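Local coordinates for protein UTP-glucose-1-phosphate uridylyltransferase 2 (Trypanosoma brucei, PDB 3GUE) that probably makes UDP-glucose and diphosphate from UTP and alpha-D-glucose 1-phosphate, as a nucleotidyltransferase of the UDPGP type 1 family, at residues Leu204-Ser218 with Thr303-Lys315. Sequence-based numbering, arbitrary orientation.
Sequences LDYLLGKGYRYMFIS and TNNIWINLMELKK. With UPG (uridine-5'-diphosphate-glucose), chain C.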
loop_
_atom_site.group_PDB
_atom_site.type_symbol
_atom_site.label_atom_id
_atom_site.label_comp_id
_atom_site.label_asym_id
_atom_site.label_seq_id
_atom_site.Cartn_x
_atom_site.Cartn_y
_atom_site.Cartn_z
ATOM N N LEU A 204 17.430 8.401 9.940
ATOM C CA LEU A 204 16.708 9.524 10.551
ATOM C C LEU A 204 17.670 10.607 11.087
ATOM O O LEU A 204 17.533 11.770 10.734
ATOM C CB LEU A 204 15.749 9.069 11.651
ATOM C CG LEU A 204 14.925 10.230 12.256
ATOM C CD1 LEU A 204 14.057 10.933 11.201
ATOM C CD2 LEU A 204 14.102 9.765 13.425
ATOM N N ASP A 205 18.615 10.219 11.932
ATOM C CA ASP A 205 19.688 11.119 12.385
ATOM C C ASP A 205 20.498 11.747 11.260
ATOM O O ASP A 205 20.879 12.922 11.348
ATOM C CB ASP A 205 20.655 10.373 13.295
ATOM C CG ASP A 205 20.053 10.047 14.639
ATOM O OD1 ASP A 205 19.280 10.882 15.155
ATOM O OD2 ASP A 205 20.367 8.959 15.179
ATOM N N TYR A 206 20.796 10.955 10.231
ATOM C CA TYR A 206 21.491 11.464 9.056
ATOM C C TYR A 206 20.701 12.574 8.336
ATOM O O TYR A 206 21.241 13.659 8.110
ATOM C CB TYR A 206 21.899 10.344 8.077
ATOM C CG TYR A 206 22.574 10.904 6.843
ATOM C CD1 TYR A 206 23.878 11.411 6.911
ATOM C CD2 TYR A 206 21.898 10.983 5.625
ATOM C CE1 TYR A 206 24.498 11.954 5.788
ATOM C CE2 TYR A 206 22.514 11.519 4.494
ATOM C CZ TYR A 206 23.801 12.009 4.577
ATOM O OH TYR A 206 24.423 12.552 3.459
ATOM N N LEU A 207 19.445 12.299 7.972
ATOM C CA LEU A 207 18.551 13.317 7.345
ATOM C C LEU A 207 18.359 14.604 8.177
ATOM O O LEU A 207 18.480 15.711 7.656
ATOM C CB LEU A 207 17.177 12.727 7.010
ATOM C CG LEU A 207 17.034 11.599 5.999
ATOM C CD1 LEU A 207 15.626 11.006 6.052
ATOM C CD2 LEU A 207 17.356 12.112 4.609
ATOM N N LEU A 208 18.079 14.451 9.469
ATOM C CA LEU A 208 17.981 15.596 10.386
ATOM C C LEU A 208 19.265 16.411 10.486
ATOM O O LEU A 208 19.227 17.634 10.635
ATOM C CB LEU A 208 17.558 15.128 11.778
ATOM C CG LEU A 208 16.138 14.588 11.938
ATOM C CD1 LEU A 208 16.060 13.832 13.254
ATOM C CD2 LEU A 208 15.088 15.709 11.894
ATOM N N GLY A 209 20.407 15.738 10.421
ATOM C CA GLY A 209 21.710 16.418 10.440
ATOM C C GLY A 209 21.975 17.261 9.203
ATOM O O GLY A 209 22.749 18.227 9.244
ATOM N N LYS A 210 21.358 16.894 8.084
ATOM C CA LYS A 210 21.489 17.705 6.869
ATOM C C LYS A 210 20.353 18.751 6.784
ATOM O O LYS A 210 20.267 19.526 5.832
ATOM C CB LYS A 210 21.558 16.805 5.612
ATOM C CG LYS A 210 22.430 15.534 5.734
ATOM C CD LYS A 210 23.935 15.797 5.961
ATOM C CE LYS A 210 24.389 15.678 7.450
ATOM N NZ LYS A 210 23.836 14.475 8.230
ATOM N N GLY A 211 19.492 18.782 7.804
ATOM C CA GLY A 211 18.535 19.871 7.940
ATOM C C GLY A 211 17.149 19.503 7.438
ATOM O O GLY A 211 16.241 20.337 7.466
ATOM N N TYR A 212 16.990 18.262 6.968
ATOM C CA TYR A 212 15.665 17.776 6.560
ATOM C C TYR A 212 14.763 17.566 7.792
ATOM O O TYR A 212 15.239 17.097 8.828
ATOM C CB TYR A 212 15.777 16.523 5.672
ATOM C CG TYR A 212 16.580 16.766 4.410
ATOM C CD1 TYR A 212 16.063 17.561 3.378
ATOM C CD2 TYR A 212 17.896 16.263 4.269
ATOM C CE1 TYR A 212 16.796 17.811 2.225
ATOM C CE2 TYR A 212 18.645 16.517 3.105
ATOM C CZ TYR A 212 18.084 17.283 2.087
ATOM O OH TYR A 212 18.775 17.548 0.922
ATOM N N ARG A 213 13.483 17.944 7.676
ATOM C CA ARG A 213 12.528 17.889 8.777
ATOM C C ARG A 213 11.213 17.213 8.386
ATOM O O ARG A 213 10.395 16.937 9.251
ATOM C CB ARG A 213 12.188 19.309 9.280
ATOM C CG ARG A 213 13.288 20.044 10.015
ATOM C CD ARG A 213 13.640 19.347 11.355
ATOM N NE ARG A 213 14.751 20.043 12.019
ATOM C CZ ARG A 213 16.034 19.740 11.854
ATOM N NH1 ARG A 213 16.385 18.762 11.046
ATOM N NH2 ARG A 213 16.973 20.412 12.495
ATOM N N TYR A 214 10.985 17.004 7.091
ATOM C CA TYR A 214 9.717 16.452 6.608
ATOM C C TYR A 214 9.914 15.338 5.596
ATOM O O TYR A 214 10.821 15.395 4.738
ATOM C CB TYR A 214 8.854 17.566 6.002
ATOM C CG TYR A 214 8.349 18.544 7.027
ATOM C CD1 TYR A 214 7.274 18.226 7.838
ATOM C CD2 TYR A 214 8.975 19.785 7.217
ATOM C CE1 TYR A 214 6.783 19.148 8.813
ATOM C CE2 TYR A 214 8.505 20.688 8.179
ATOM C CZ TYR A 214 7.401 20.369 8.962
ATOM O OH TYR A 214 6.941 21.262 9.935
ATOM N N MET A 215 9.050 14.334 5.692
ATOM C CA MET A 215 9.092 13.215 4.794
ATOM C C MET A 215 7.713 12.924 4.233
ATOM O O MET A 215 6.767 12.743 4.977
ATOM C CB MET A 215 9.633 11.963 5.490
ATOM C CG MET A 215 9.549 10.720 4.630
ATOM S SD MET A 215 10.414 9.338 5.395
ATOM C CE MET A 215 12.105 9.923 5.350
ATOM N N PHE A 216 7.640 12.867 2.908
ATOM C CA PHE A 216 6.460 12.392 2.212
ATOM C C PHE A 216 6.602 10.911 1.817
ATOM O O PHE A 216 7.526 10.523 1.068
ATOM C CB PHE A 216 6.137 13.301 1.009
ATOM C CG PHE A 216 4.937 12.834 0.208
ATOM C CD1 PHE A 216 3.664 12.869 0.764
ATOM C CD2 PHE A 216 5.093 12.373 -1.094
ATOM C CE1 PHE A 216 2.563 12.424 0.067
ATOM C CE2 PHE A 216 3.967 11.919 -1.838
ATOM C CZ PHE A 216 2.713 11.952 -1.249
ATOM N N ILE A 217 5.673 10.101 2.327
ATOM C CA ILE A 217 5.641 8.651 2.110
ATOM C C ILE A 217 4.355 8.263 1.395
ATOM O O ILE A 217 3.276 8.755 1.730
ATOM C CB ILE A 217 5.675 7.861 3.450
ATOM C CG1 ILE A 217 6.567 8.541 4.493
ATOM C CG2 ILE A 217 6.074 6.360 3.225
ATOM C CD1 ILE A 217 6.366 7.953 5.888
ATOM N N SER A 218 4.486 7.376 0.412
ATOM C CA SER A 218 3.363 6.794 -0.329
ATOM C C SER A 218 3.664 5.364 -0.809
ATOM O O SER A 218 4.828 4.944 -0.869
ATOM C CB SER A 218 3.022 7.678 -1.540
ATOM O OG SER A 218 4.101 7.708 -2.466
ATOM N N THR A 303 -5.257 6.861 1.805
ATOM C CA THR A 303 -4.500 6.750 0.562
ATOM C C THR A 303 -3.106 6.177 0.848
ATOM O O THR A 303 -2.441 5.705 -0.062
ATOM C CB THR A 303 -4.302 8.106 -0.136
ATOM O OG1 THR A 303 -3.427 8.928 0.646
ATOM C CG2 THR A 303 -5.638 8.863 -0.410
ATOM N N ASN A 304 -2.682 6.255 2.114
ATOM C CA ASN A 304 -1.299 5.938 2.573
ATOM C C ASN A 304 -0.252 6.970 2.055
ATOM O O ASN A 304 0.949 6.762 2.175
ATOM C CB ASN A 304 -0.903 4.450 2.324
ATOM C CG ASN A 304 -0.270 3.769 3.595
ATOM O OD1 ASN A 304 -0.521 4.203 4.727
ATOM N ND2 ASN A 304 0.557 2.731 3.392
ATOM N N ASN A 305 -0.738 8.061 1.452
ATOM C CA ASN A 305 0.058 9.266 1.230
ATOM C C ASN A 305 0.136 9.944 2.611
ATOM O O ASN A 305 -0.833 10.612 3.038
ATOM C CB ASN A 305 -0.630 10.249 0.250
ATOM C CG ASN A 305 -0.886 9.660 -1.168
ATOM O OD1 ASN A 305 -0.295 8.667 -1.592
ATOM N ND2 ASN A 305 -1.778 10.311 -1.897
ATOM N N ILE A 306 1.267 9.782 3.291
ATOM C CA ILE A 306 1.448 10.309 4.660
ATOM C C ILE A 306 2.677 11.213 4.777
ATOM O O ILE A 306 3.773 10.827 4.398
ATOM C CB ILE A 306 1.628 9.165 5.713
ATOM C CG1 ILE A 306 0.575 8.052 5.576
ATOM C CG2 ILE A 306 1.696 9.727 7.110
ATOM C CD1 ILE A 306 -0.825 8.516 5.799
ATOM N N TRP A 307 2.469 12.390 5.362
ATOM C CA TRP A 307 3.538 13.332 5.722
ATOM C C TRP A 307 3.923 13.185 7.182
ATOM O O TRP A 307 3.074 13.273 8.088
ATOM C CB TRP A 307 3.085 14.763 5.530
ATOM C CG TRP A 307 3.039 15.260 4.098
ATOM C CD1 TRP A 307 1.984 15.197 3.237
ATOM C CD2 TRP A 307 4.093 15.931 3.393
ATOM N NE1 TRP A 307 2.315 15.769 2.042
ATOM C CE2 TRP A 307 3.608 16.222 2.100
ATOM C CE3 TRP A 307 5.408 16.284 3.720
ATOM C CZ2 TRP A 307 4.391 16.852 1.122
ATOM C CZ3 TRP A 307 6.195 16.931 2.743
ATOM C CH2 TRP A 307 5.670 17.213 1.462
ATOM N N ILE A 308 5.216 13.048 7.414
ATOM C CA ILE A 308 5.701 13.056 8.776
ATOM C C ILE A 308 6.733 14.166 8.999
ATOM O O ILE A 308 7.497 14.532 8.096
ATOM C CB ILE A 308 6.199 11.648 9.245
ATOM C CG1 ILE A 308 7.376 11.164 8.403
ATOM C CG2 ILE A 308 5.005 10.578 9.271
ATOM C CD1 ILE A 308 8.087 9.905 9.005
ATOM N N ASN A 309 6.678 14.741 10.187
ATOM C CA ASN A 309 7.721 15.614 10.680
ATOM C C ASN A 309 8.767 14.716 11.356
ATOM O O ASN A 309 8.464 13.956 12.305
ATOM C CB ASN A 309 7.153 16.679 11.646
ATOM C CG ASN A 309 8.234 17.646 12.180
ATOM O OD1 ASN A 309 9.179 17.230 12.814
ATOM N ND2 ASN A 309 8.093 18.918 11.890
ATOM N N LEU A 310 9.989 14.814 10.843
ATOM C CA LEU A 310 11.071 13.913 11.181
ATOM C C LEU A 310 11.632 14.170 12.594
ATOM O O LEU A 310 11.980 13.233 13.296
ATOM C CB LEU A 310 12.157 13.999 10.103
ATOM C CG LEU A 310 11.776 13.505 8.702
ATOM C CD1 LEU A 310 12.948 13.709 7.757
ATOM C CD2 LEU A 310 11.385 12.022 8.765
ATOM N N MET A 311 11.682 15.437 12.992
ATOM C CA MET A 311 12.098 15.835 14.333
ATOM C C MET A 311 11.076 15.381 15.382
ATOM O O MET A 311 11.466 14.906 16.447
ATOM C CB MET A 311 12.319 17.356 14.392
ATOM C CG MET A 311 12.975 17.892 15.699
ATOM S SD MET A 311 14.590 17.187 16.051
ATOM C CE MET A 311 15.684 18.579 15.823
ATOM N N GLU A 312 9.783 15.546 15.093
ATOM C CA GLU A 312 8.749 14.975 15.973
ATOM C C GLU A 312 8.902 13.447 16.093
ATOM O O GLU A 312 8.834 12.894 17.193
ATOM C CB GLU A 312 7.329 15.333 15.526
ATOM C CG GLU A 312 6.953 16.815 15.681
ATOM C CD GLU A 312 7.226 17.371 17.078
ATOM O OE1 GLU A 312 7.018 16.636 18.071
ATOM O OE2 GLU A 312 7.652 18.544 17.176
ATOM N N LEU A 313 9.108 12.768 14.967
ATOM C CA LEU A 313 9.408 11.331 15.029
ATOM C C LEU A 313 10.615 11.047 15.898
ATOM O O LEU A 313 10.588 10.130 16.726
ATOM C CB LEU A 313 9.603 10.727 13.639
ATOM C CG LEU A 313 9.934 9.244 13.634
ATOM C CD1 LEU A 313 8.702 8.378 13.968
ATOM C CD2 LEU A 313 10.623 8.784 12.317
ATOM N N LYS A 314 11.668 11.839 15.732
ATOM C CA LYS A 314 12.887 11.628 16.485
ATOM C C LYS A 314 12.610 11.728 17.981
ATOM O O LYS A 314 13.017 10.855 18.755
ATOM C CB LYS A 314 13.955 12.645 16.065
ATOM C CG LYS A 314 15.182 12.679 16.954
ATOM C CD LYS A 314 16.150 11.531 16.687
ATOM C CE LYS A 314 17.269 11.521 17.741
ATOM N NZ LYS A 314 17.812 12.914 17.965
ATOM N N LYS A 315 11.906 12.796 18.365
ATOM C CA LYS A 315 11.510 13.050 19.758
ATOM C C LYS A 315 10.625 11.944 20.339
ATOM O O LYS A 315 10.782 11.574 21.501
ATOM C CB LYS A 315 10.812 14.419 19.872
ATOM C CG LYS A 315 11.749 15.587 19.581
ATOM C CD LYS A 315 10.999 16.910 19.390
ATOM C CE LYS A 315 10.754 17.620 20.706
ATOM N NZ LYS A 315 10.281 19.034 20.514
HETATM N N1 UPG C . 5.023 -2.667 1.997
HETATM C C2 UPG C . 6.310 -2.515 2.551
HETATM N N3 UPG C . 6.637 -3.323 3.626
HETATM C C4 UPG C . 5.773 -4.246 4.166
HETATM C C5 UPG C . 4.485 -4.388 3.635
HETATM C C6 UPG C . 4.096 -3.603 2.554
HETATM O O2 UPG C . 7.174 -1.734 2.125
HETATM O O4 UPG C . 6.181 -4.925 5.118
HETATM C C1C UPG C . 4.615 -1.813 0.835
HETATM C C2C UPG C . 3.955 -2.445 -0.394
HETATM O O2C UPG C . 4.942 -3.001 -1.275
HETATM C C3C UPG C . 3.312 -1.206 -1.012
HETATM C C4C UPG C . 2.830 -0.444 0.212
HETATM O O4C UPG C . 3.615 -0.911 1.341
HETATM O O3C UPG C . 4.323 -0.427 -1.650
HETATM C C5C UPG C . 1.328 -0.745 0.526
HETATM O O5C UPG C . 1.087 -2.062 0.943
HETATM P PA UPG C . -0.212 -2.872 0.433
HETATM O O1A UPG C . -0.243 -2.655 -1.042
HETATM O O2A UPG C . -0.247 -4.239 0.964
HETATM O O3A UPG C . -1.434 -1.979 1.081
HETATM P PB UPG C . -2.135 -2.174 2.536
HETATM O O1B UPG C . -1.073 -2.196 3.557
HETATM O O2B UPG C . -3.154 -3.270 2.501
HETATM O O3B UPG C . -2.999 -0.822 2.567
HETATM C "C1'" UPG C . -2.293 0.472 2.607
HETATM C "C2'" UPG C . -2.701 1.215 3.871
HETATM C "C3'" UPG C . -4.216 1.367 3.847
HETATM C "C4'" UPG C . -4.616 2.180 2.605
HETATM C "C5'" UPG C . -4.095 1.488 1.320
HETATM C "C6'" UPG C . -4.200 2.417 0.139
HETATM O "O2'" UPG C . -2.311 0.490 5.052
HETATM O "O3'" UPG C . -4.642 1.965 5.060
HETATM O "O4'" UPG C . -6.026 2.328 2.537
HETATM O "O5'" UPG C . -2.682 1.154 1.398
HETATM O "O6'" UPG C . -4.082 1.659 -1.067
#
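Strands 214-218 and 303-309 run antiparallel, their axes 168° apart, with Met215-Ile308 and Ile217-Ile306 as hydrogen-bonded pairs. A further bond, from Leu310 N to Arg213 O (2.7 Å), carries the pairing into the first turn of helix 310-315, where Asn309 is the N-cap: its short amide side chain accepts from Glu312 N through OD1.

On one sheet face, Phe216 CB sits squarely over the six-membered ring of Trp307, 3.8 Å from its centroid, a CH-pi contact. With Phe216 CG anti to the backbone N (chi1 178°), the phenyl ring extends toward the pyrrole side, where Phe216 CD1 lies 3.4 Å from Trp307 NE1. Leu232 and Met235 of helix 229-237 touch this indole. The other face is apolar: Met215 CB packs on Ile308 CG1 (3.8 Å), and the branched end of Leu310, from the helix start, reaches Met215 CB through CD2. Leu310 also packs against helix 204-209, its CB touching Leu204 CD1 and Leu208 CD2, each at 3.8 Å. At the solvent margin, a long salt bridge joins Asp205 OD1 to Lys314 NZ (3.8 Å).

These are central strands of the mixed sheet of a GT-A (Rossmann-like) nucleotidyltransferase; beyond their pairing, Asn304 CG is in van der Waals contact with C2' of the glucose of UDP-glucose (3.5 Å), its amide held there by a hydrogen bond from ND2 to UDP-glucose-binding Asn219.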